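Long-range contacts in CurH (Lyngbya majuscula, PDB 3KG7), which probably removes water from a beta-hydroxyacyl intermediate during curacin assembly, as the dehydratase domain of a polyketide synthase module: residues C[85-90]-C[114-119]; C[179-184]-C[209-214]; C[96-101]-C[124-129]. All blocks are in the same frame, centred on the assembly; numbering follows the deposited sequence.

Interaction 1: residues C[85-90]-C[114-119]; sequences TRETQL and EEWQQH
Strands 86-92 and 117-124 are not direct neighbours: strand 101-109 runs between them, in one hotdog half of the double hotdog fold. The contact is made mostly by long side chains reaching across it, two of them from the loop leading into 117-124. The nearest CA atoms, of Glu-87 and Trp-116, are still 9.2 Å apart, and no hydrogen bond joins the segments.

Glu-87 can be followed from its root. CB leaves the strand with CG anti to the backbone N (chi1 -171°), and the chain stays extended beyond it. CG and CD both pass the outer corner of the indole, CD lying 4.1 Å from Trp-116 CH2. At the tip, OE2 comes to 3.6 Å from Trp-116 CH2, with the carboxylate almost perpendicular to the ring (86°). That same OE2 forms a salt bridge with Arg-108 of the intervening strand, where Trp-116 also packs. Nearer the backbone, Glu-87 O sits 3.4 Å from Trp-116 CZ3. Two residues along, the Gln-89 amide crosses the same corner, its NE2 3.9 Å from CH2 of Trp-116; this amide is hydrogen-bonded to Glu-17 and Ala-19 of the second subunit.

Arg-86 works with a different group. Its chain, bent at chi2 and chi3, brings NH2 to a long salt bridge of 3.7 Å with Glu-114 OE1, at the guanidinium edge. NH2 is also 3.1 Å from Gln-117 NE2, two donors that do not bond as modelled. Ser-107 OG is hydrogen-bonded to both Arg-86 NH1 and His-119 NE2, and His-119 ND1 to Gln-75 O. Because Arg-86 NH1 lies 4.3 Å from His-119 NE2, its charge would be expected to disfavour a protonated His-119. For the buried Arg-86, the hydrogen bond to Ser-107 is a closer tie than the long ion pair to Glu-114.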
loop_
_atom_site.group_PDB
_atom_site.type_symbol
_atom_site.label_atom_id
_atom_site.label_comp_id
_atom_site.label_asym_id
_atom_site.label_seq_id
_atom_site.Cartn_x
_atom_site.Cartn_y
_atom_site.Cartn_z
ATOM N N THR C 85 -14.334 14.896 -0.346
ATOM C CA THR C 85 -13.408 13.908 0.198
ATOM C C THR C 85 -12.244 13.789 -0.754
ATOM O O THR C 85 -12.432 13.617 -1.948
ATOM C CB THR C 85 -14.079 12.511 0.338
ATOM O OG1 THR C 85 -15.008 12.533 1.424
ATOM C CG2 THR C 85 -13.051 11.397 0.590
ATOM N N ARG C 86 -11.039 13.885 -0.214
ATOM C CA ARG C 86 -9.831 13.663 -0.988
ATOM C C ARG C 86 -9.074 12.455 -0.464
ATOM O O ARG C 86 -8.671 12.412 0.695
ATOM C CB ARG C 86 -8.947 14.916 -0.991
ATOM C CG ARG C 86 -9.588 16.067 -1.729
ATOM C CD ARG C 86 -8.566 16.901 -2.435
ATOM N NE ARG C 86 -8.877 17.002 -3.854
ATOM C CZ ARG C 86 -8.156 16.453 -4.819
ATOM N NH1 ARG C 86 -7.052 15.774 -4.545
ATOM N NH2 ARG C 86 -8.539 16.596 -6.070
ATOM N N GLU C 87 -8.921 11.467 -1.336
ATOM C CA GLU C 87 -8.145 10.263 -1.080
ATOM C C GLU C 87 -6.664 10.654 -1.028
ATOM O O GLU C 87 -6.093 11.048 -2.040
ATOM C CB GLU C 87 -8.407 9.304 -2.237
ATOM C CG GLU C 87 -7.872 7.900 -2.094
ATOM C CD GLU C 87 -8.317 7.002 -3.246
ATOM O OE1 GLU C 87 -9.477 7.148 -3.700
ATOM O OE2 GLU C 87 -7.514 6.155 -3.690
ATOM N N THR C 88 -6.052 10.554 0.147
ATOM C CA THR C 88 -4.713 11.091 0.359
ATOM C C THR C 88 -3.691 9.991 0.652
ATOM O O THR C 88 -4.005 9.015 1.319
ATOM C CB THR C 88 -4.750 12.122 1.499
ATOM O OG1 THR C 88 -5.890 12.977 1.319
ATOM C CG2 THR C 88 -3.493 12.967 1.515
ATOM N N GLN C 89 -2.475 10.151 0.137
ATOM C CA GLN C 89 -1.422 9.157 0.322
ATOM C C GLN C 89 -0.096 9.832 0.608
ATOM O O GLN C 89 0.363 10.661 -0.183
ATOM C CB GLN C 89 -1.290 8.266 -0.914
ATOM C CG GLN C 89 -2.422 7.264 -1.079
ATOM C CD GLN C 89 -2.126 6.184 -2.100
ATOM O OE1 GLN C 89 -1.041 6.133 -2.672
ATOM N NE2 GLN C 89 -3.099 5.312 -2.338
ATOM N N LEU C 90 0.501 9.497 1.752
ATOM C CA LEU C 90 1.856 9.929 2.072
ATOM C C LEU C 90 2.762 8.730 1.848
ATOM O O LEU C 90 2.574 7.680 2.472
ATOM C CB LEU C 90 1.946 10.419 3.516
ATOM C CG LEU C 90 3.293 10.979 3.987
ATOM C CD1 LEU C 90 3.101 11.990 5.112
ATOM C CD2 LEU C 90 4.246 9.864 4.425
ATOM N N GLU C 114 -10.243 11.280 -10.056
ATOM C CA GLU C 114 -9.483 12.198 -10.907
ATOM C C GLU C 114 -8.006 11.781 -10.959
ATOM O O GLU C 114 -7.630 10.752 -10.392
ATOM C CB GLU C 114 -9.622 13.617 -10.351
ATOM C CG GLU C 114 -9.546 14.730 -11.388
ATOM C CD GLU C 114 -9.952 16.088 -10.823
ATOM O OE1 GLU C 114 -9.592 16.396 -9.657
ATOM O OE2 GLU C 114 -10.632 16.850 -11.550
ATOM N N GLU C 115 -7.171 12.565 -11.641
ATOM C CA GLU C 115 -5.737 12.289 -11.664
ATOM C C GLU C 115 -5.076 12.780 -10.374
ATOM O O GLU C 115 -5.504 13.784 -9.786
ATOM C CB GLU C 115 -5.082 12.896 -12.909
ATOM C CG GLU C 115 -3.881 12.102 -13.430
ATOM C CD GLU C 115 -4.219 10.647 -13.741
ATOM O OE1 GLU C 115 -5.015 10.402 -14.682
ATOM O OE2 GLU C 115 -3.681 9.753 -13.040
ATOM N N TRP C 116 -4.047 12.053 -9.938
ATOM C CA TRP C 116 -3.366 12.338 -8.683
ATOM C C TRP C 116 -2.637 13.679 -8.738
ATOM O O TRP C 116 -1.961 13.982 -9.720
ATOM C CB TRP C 116 -2.362 11.233 -8.354
ATOM C CG TRP C 116 -2.937 9.893 -7.957
ATOM C CD1 TRP C 116 -3.017 8.777 -8.740
ATOM C CD2 TRP C 116 -3.468 9.519 -6.671
ATOM N NE1 TRP C 116 -3.578 7.734 -8.032
ATOM C CE2 TRP C 116 -3.863 8.161 -6.762
ATOM C CE3 TRP C 116 -3.649 10.194 -5.454
ATOM C CZ2 TRP C 116 -4.419 7.466 -5.677
ATOM C CZ3 TRP C 116 -4.213 9.502 -4.379
ATOM C CH2 TRP C 116 -4.590 8.155 -4.501
ATOM N N GLN C 117 -2.781 14.463 -7.672
ATOM C CA GLN C 117 -2.147 15.765 -7.542
ATOM C C GLN C 117 -1.152 15.686 -6.408
ATOM O O GLN C 117 -1.472 15.169 -5.346
ATOM C CB GLN C 117 -3.194 16.830 -7.211
ATOM C CG GLN C 117 -4.324 16.979 -8.238
ATOM C CD GLN C 117 -5.288 18.115 -7.898
ATOM O OE1 GLN C 117 -4.882 19.182 -7.420
ATOM N NE2 GLN C 117 -6.569 17.892 -8.150
ATOM N N GLN C 118 0.051 16.206 -6.621
ATOM C CA GLN C 118 1.052 16.217 -5.565
ATOM C C GLN C 118 0.962 17.503 -4.748
ATOM O O GLN C 118 0.757 18.583 -5.293
ATOM C CB GLN C 118 2.455 16.017 -6.138
ATOM C CG GLN C 118 3.447 15.418 -5.130
ATOM C CD GLN C 118 4.884 15.419 -5.621
ATOM O OE1 GLN C 118 5.144 15.272 -6.818
ATOM N NE2 GLN C 118 5.828 15.585 -4.693
ATOM N N HIS C 119 1.116 17.379 -3.439
ATOM C CA HIS C 119 1.024 18.526 -2.558
ATOM C C HIS C 119 2.354 18.854 -1.884
ATOM O O HIS C 119 2.633 20.024 -1.578
ATOM C CB HIS C 119 -0.088 18.306 -1.538
ATOM C CG HIS C 119 -1.413 18.011 -2.167
ATOM N ND1 HIS C 119 -2.134 18.959 -2.864
ATOM C CD2 HIS C 119 -2.139 16.870 -2.222
ATOM C CE1 HIS C 119 -3.247 18.415 -3.317
ATOM N NE2 HIS C 119 -3.276 17.149 -2.938
#

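Interaction 2: residues C[179-184]-C[209-214]; sequences ETSLLE and TRLTPD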
loop_
_atom_site.group_PDB
_atom_site.type_symbol
_atom_site.label_atom_id
_atom_site.label_comp_id
_atom_site.label_asym_id
_atom_site.label_seq_id
_atom_site.Cartn_x
_atom_site.Cartn_y
_atom_site.Cartn_z
ATOM N N GLU C 179 13.690 44.178 15.686
ATOM C CA GLU C 179 14.510 43.130 15.087
ATOM C C GLU C 179 13.995 41.712 15.351
ATOM O O GLU C 179 14.291 40.793 14.584
ATOM C CB GLU C 179 15.964 43.266 15.545
ATOM C CG GLU C 179 16.642 44.530 15.032
ATOM C CD GLU C 179 18.127 44.598 15.369
ATOM O OE1 GLU C 179 18.557 45.603 15.978
ATOM O OE2 GLU C 179 18.866 43.649 15.025
ATOM N N THR C 180 13.227 41.535 16.428
ATOM C CA THR C 180 12.758 40.204 16.842
ATOM C C THR C 180 11.234 40.112 17.015
ATOM O O THR C 180 10.551 41.134 17.137
ATOM C CB THR C 180 13.451 39.728 18.156
ATOM O OG1 THR C 180 13.227 40.681 19.202
ATOM C CG2 THR C 180 14.952 39.545 17.956
ATOM N N SER C 181 10.714 38.881 17.016
ATOM C CA SER C 181 9.302 38.612 17.311
ATOM C C SER C 181 9.151 37.358 18.163
ATOM O O SER C 181 9.978 36.448 18.084
ATOM C CB SER C 181 8.482 38.472 16.023
ATOM O OG SER C 181 8.769 37.262 15.340
ATOM N N LEU C 182 8.091 37.307 18.968
ATOM C CA LEU C 182 7.812 36.130 19.801
ATOM C C LEU C 182 6.321 35.798 19.902
ATOM O O LEU C 182 5.502 36.677 20.182
ATOM C CB LEU C 182 8.404 36.312 21.205
ATOM C CG LEU C 182 8.352 35.127 22.182
ATOM C CD1 LEU C 182 9.383 34.057 21.833
ATOM C CD2 LEU C 182 8.553 35.614 23.611
ATOM N N LEU C 183 5.988 34.526 19.685
ATOM C CA LEU C 183 4.616 34.027 19.825
ATOM C C LEU C 183 4.505 33.006 20.957
ATOM O O LEU C 183 5.299 32.065 21.034
ATOM C CB LEU C 183 4.136 33.371 18.522
ATOM C CG LEU C 183 3.850 34.221 17.279
ATOM C CD1 LEU C 183 3.709 33.352 16.038
ATOM C CD2 LEU C 183 2.607 35.066 17.469
ATOM N N GLU C 184 3.519 33.193 21.832
ATOM C CA GLU C 184 3.187 32.187 22.841
ATOM C C GLU C 184 2.080 31.293 22.290
ATOM O O GLU C 184 0.986 31.773 21.974
ATOM C CB GLU C 184 2.757 32.848 24.156
ATOM C CG GLU C 184 2.447 31.870 25.290
ATOM C CD GLU C 184 2.109 32.566 26.602
ATOM O OE1 GLU C 184 2.950 33.345 27.105
ATOM O OE2 GLU C 184 1.002 32.326 27.134
ATOM N N THR C 209 4.549 29.988 12.356
ATOM C CA THR C 209 4.940 30.689 11.152
ATOM C C THR C 209 4.183 31.999 11.012
ATOM O O THR C 209 4.355 32.722 10.023
ATOM C CB THR C 209 4.673 29.820 9.918
ATOM O OG1 THR C 209 3.265 29.749 9.687
ATOM C CG2 THR C 209 5.222 28.412 10.117
ATOM N N ARG C 210 3.367 32.312 12.018
ATOM C CA ARG C 210 2.402 33.409 11.927
ATOM C C ARG C 210 2.939 34.818 12.215
ATOM O O ARG C 210 2.209 35.793 12.047
ATOM C CB ARG C 210 1.189 33.123 12.816
ATOM C CG ARG C 210 0.281 32.040 12.285
ATOM C CD ARG C 210 -0.823 31.707 13.265
ATOM N NE ARG C 210 -1.469 30.437 12.926
ATOM C CZ ARG C 210 -2.438 29.859 13.637
ATOM N NH1 ARG C 210 -2.901 30.424 14.745
ATOM N NH2 ARG C 210 -2.945 28.700 13.243
ATOM N N LEU C 211 4.196 34.936 12.648
ATOM C CA LEU C 211 4.742 36.256 12.996
ATOM C C LEU C 211 6.222 36.446 12.668
ATOM O O LEU C 211 7.048 35.539 12.836
ATOM C CB LEU C 211 4.476 36.597 14.470
ATOM C CG LEU C 211 4.878 37.974 15.023
ATOM C CD1 LEU C 211 4.113 39.116 14.361
ATOM C CD2 LEU C 211 4.696 38.022 16.530
ATOM N N THR C 212 6.527 37.658 12.214
ATOM C CA THR C 212 7.866 38.086 11.860
ATOM C C THR C 212 7.971 39.521 12.367
ATOM O O THR C 212 6.953 40.218 12.396
ATOM C CB THR C 212 8.052 38.086 10.327
ATOM O OG1 THR C 212 7.217 37.086 9.729
ATOM C CG2 THR C 212 9.496 37.809 9.956
ATOM N N PRO C 213 9.182 39.968 12.785
ATOM C CA PRO C 213 9.436 41.368 13.175
ATOM C C PRO C 213 8.762 42.419 12.276
ATOM O O PRO C 213 8.396 43.503 12.748
ATOM C CB PRO C 213 10.957 41.486 13.056
ATOM C CG PRO C 213 11.456 40.129 13.358
ATOM C CD PRO C 213 10.396 39.141 12.947
ATOM N N ASP C 214 8.591 42.076 10.999
ATOM C CA ASP C 214 8.075 42.990 9.984
ATOM C C ASP C 214 6.792 42.470 9.329
ATOM O O ASP C 214 6.670 42.471 8.104
ATOM C CB ASP C 214 9.150 43.214 8.914
ATOM C CG ASP C 214 9.553 41.923 8.211
ATOM O OD1 ASP C 214 9.994 40.969 8.889
ATOM O OD2 ASP C 214 9.418 41.867 6.973
#
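Ser-181 OG is the polar side-chain atom that reaches across, and a single grip from the facing loop holds it: a weak hydrogen bond of 3.5 Å to Leu-211 O. Its chi1 of 72° sets OG between the backbone N and the carbonyl carbon, and from there it also lies 3.5 Å from Pro-213 CD. Most of the rest is van der Waals packing. Residues 210-213 run roughly antiparallel to 179-183 (153°), yet no backbone hydrogen bonds join them, because the loop lies against the side of the strand to which Ser-181 and Leu-183 point.

Leu-183 and Leu-211 cross obliquely. CD1 of Leu-183 rests 3.7 Å from Leu-211 CB, while its other methyl, CD2, meets Leu-211 CD2, also at 3.7 Å. With CG anti to its backbone N and chi2 of 64°, Leu-211 brings CD2 against Ser-181 CB as well. An alanine at Leu-183 would probably loosen the loop on the strand, since both methyls that touch Leu-211 would be gone. At the other end the Pro-213 ring lies beside the Glu-179 carbonyl, CG 3.2 Å from Glu-179 O.

In the second hotdog half of the double hotdog fold, strand 181-186 is bonded to 243-255 on one edge and to 171-176 on the other, so the loop packs over a strand inside the sheet. Tyr-157 of helix 150-159 bonds Arg-210 O, and helix 202-207 leads directly into the loop.

Interaction 3: residues C[96-101]-C[124-129]; sequences DNVGKQ and VSENPP
An antiparallel beta bridge joins the start of strand 101-109 to the end of strand 117-124, at one tip of a hotdog-fold sheet. Gln-101 and Val-124 form a hydrogen-bonded pair. The bond from Val-124 N to Gln-101 O measures 2.8 Å, and the return bond, from Gln-101 N to Val-124 O, is longer at 3.3 Å but nearly as straight (161°), its donor on a carbonyl lone pair. Lys-100 CA adds a CA-H...O contact to the same Val-124 O.

In van der Waals contact, the side chains of Gln-101 and Val-124 lie alongside each other on one face, Gln-101 NE2 3.7 Å from Val-124 CG1, and Val-124 also packs on helix 52-62. Glu-126 CG sits between the backbone N and the carbonyl carbon (chi1 76°), and a bend at chi2 lays the chain over Val-98 O with OE1 beside Lys-100 CG.

Among the charges, NZ of Lys-100, swung over by a bend at chi4, makes a salt bridge of 3.5 Å to Glu-126 OE1. NZ has its stronger partner in Glu-69 of strand 66-73, so the ammonium is shared by two carboxylates.

Turn bonds shape each loop. Asp-96 OD2 receives Lys-100 N from above its carboxylate plane at 3.2 Å, and weaker bonds from the amides of Val-98 and Gly-99. In the other loop an ST turn closes, Asn-127 N donating to Ser-125 OG over 3.3 Å.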
loop_
_atom_site.group_PDB
_atom_site.type_symbol
_atom_site.label_atom_id
_atom_site.label_comp_id
_atom_site.label_asym_id
_atom_site.label_seq_id
_atom_site.Cartn_x
_atom_site.Cartn_y
_atom_site.Cartn_z
ATOM N N ASP C 96 17.855 5.465 1.118
ATOM C CA ASP C 96 18.828 5.330 0.039
ATOM C C ASP C 96 20.242 5.007 0.556
ATOM O O ASP C 96 20.418 4.659 1.725
ATOM C CB ASP C 96 18.810 6.586 -0.852
ATOM C CG ASP C 96 19.270 7.849 -0.124
ATOM O OD1 ASP C 96 18.711 8.927 -0.391
ATOM O OD2 ASP C 96 20.205 7.788 0.696
ATOM N N ASN C 97 21.237 5.129 -0.319
ATOM C CA ASN C 97 22.628 4.873 0.031
ATOM C C ASN C 97 23.169 5.790 1.121
ATOM O O ASN C 97 23.936 5.348 1.970
ATOM C CB ASN C 97 23.501 4.940 -1.221
ATOM C CG ASN C 97 23.057 3.952 -2.292
ATOM O OD1 ASN C 97 22.121 3.171 -2.085
ATOM N ND2 ASN C 97 23.727 3.983 -3.446
ATOM N N VAL C 98 22.763 7.057 1.101
ATOM C CA VAL C 98 23.147 8.003 2.154
ATOM C C VAL C 98 22.244 7.836 3.383
ATOM O O VAL C 98 22.491 8.426 4.430
ATOM C CB VAL C 98 23.126 9.477 1.673
ATOM C CG1 VAL C 98 24.122 10.315 2.484
ATOM C CG2 VAL C 98 23.461 9.571 0.191
ATOM N N GLY C 99 21.207 7.015 3.245
ATOM C CA GLY C 99 20.298 6.716 4.343
ATOM C C GLY C 99 19.151 7.694 4.503
ATOM O O GLY C 99 18.451 7.655 5.509
ATOM N N LYS C 100 18.972 8.575 3.517
ATOM C CA LYS C 100 17.861 9.527 3.475
ATOM C C LYS C 100 16.577 8.845 2.998
ATOM O O LYS C 100 16.620 7.954 2.146
ATOM C CB LYS C 100 18.157 10.662 2.493
ATOM C CG LYS C 100 19.319 11.570 2.829
ATOM C CD LYS C 100 19.275 12.801 1.946
ATOM C CE LYS C 100 20.661 13.368 1.702
ATOM N NZ LYS C 100 21.067 14.302 2.777
ATOM N N GLN C 101 15.438 9.279 3.539
ATOM C CA GLN C 101 14.130 8.759 3.126
ATOM C C GLN C 101 13.347 9.858 2.419
ATOM O O GLN C 101 13.032 10.897 3.012
ATOM C CB GLN C 101 13.319 8.249 4.326
ATOM C CG GLN C 101 13.916 7.072 5.078
ATOM C CD GLN C 101 13.344 6.931 6.490
ATOM O OE1 GLN C 101 12.494 6.069 6.752
ATOM N NE2 GLN C 101 13.796 7.789 7.399
ATOM N N VAL C 124 13.624 13.045 4.753
ATOM C CA VAL C 124 14.006 12.834 6.135
ATOM C C VAL C 124 15.527 12.700 6.137
ATOM O O VAL C 124 16.077 11.875 5.407
ATOM C CB VAL C 124 13.346 11.559 6.684
ATOM C CG1 VAL C 124 13.652 11.369 8.170
ATOM C CG2 VAL C 124 11.852 11.624 6.459
ATOM N N SER C 125 16.206 13.530 6.922
ATOM C CA SER C 125 17.660 13.460 7.039
ATOM C C SER C 125 18.091 12.121 7.651
ATOM O O SER C 125 17.369 11.562 8.476
ATOM C CB SER C 125 18.174 14.626 7.885
ATOM O OG SER C 125 19.594 14.697 7.872
ATOM N N GLU C 126 19.245 11.597 7.238
ATOM C CA GLU C 126 19.777 10.371 7.850
ATOM C C GLU C 126 20.428 10.690 9.186
ATOM O O GLU C 126 20.781 9.787 9.950
ATOM C CB GLU C 126 20.767 9.649 6.929
ATOM C CG GLU C 126 22.156 10.279 6.826
ATOM C CD GLU C 126 22.250 11.372 5.772
ATOM O OE1 GLU C 126 21.265 11.578 5.028
ATOM O OE2 GLU C 126 23.317 12.026 5.689
ATOM N N ASN C 127 20.581 11.985 9.455
ATOM C CA ASN C 127 21.216 12.450 10.673
ATOM C C ASN C 127 20.256 13.125 11.621
ATOM O O ASN C 127 19.717 14.185 11.303
ATOM C CB ASN C 127 22.367 13.409 10.359
ATOM C CG ASN C 127 23.650 12.689 10.072
ATOM O OD1 ASN C 127 24.233 12.072 10.965
ATOM N ND2 ASN C 127 24.102 12.755 8.821
ATOM N N PRO C 128 20.050 12.520 12.801
ATOM C CA PRO C 128 19.386 13.206 13.898
ATOM C C PRO C 128 19.991 14.598 14.069
ATOM O O PRO C 128 21.211 14.740 14.009
ATOM C CB PRO C 128 19.734 12.336 15.116
ATOM C CG PRO C 128 20.765 11.331 14.623
ATOM C CD PRO C 128 20.443 11.157 13.184
ATOM N N PRO C 129 19.149 15.627 14.260
ATOM C CA PRO C 129 19.727 16.944 14.473
ATOM C C PRO C 129 20.659 16.916 15.674
ATOM O O PRO C 129 20.483 16.074 16.565
ATOM C CB PRO C 129 18.507 17.829 14.777
ATOM C CG PRO C 129 17.393 16.886 15.092
ATOM C CD PRO C 129 17.676 15.656 14.303
#

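Overall arrangement
From the N terminus, strand 86-92 opens interaction 1, and the loop after it opens interaction 3 before interaction 1 has closed. Interaction 1 closes at 114-119, interaction 3 at 124-129, so the two cross. Between them they engage three consecutive strands: interaction 1 spans the first and third of these, 86-92 and 117-124, while interaction 3 joins 101-109 and 117-124 at the far end. Their nearest atoms are about 8 Å apart. Interaction 2 follows in series, closing the loop from 181-186 through helix 202-207 to 209-214. It belongs to the second hotdog half and lies across the chain's centre from interaction 1, the two centres about 33 Å apart.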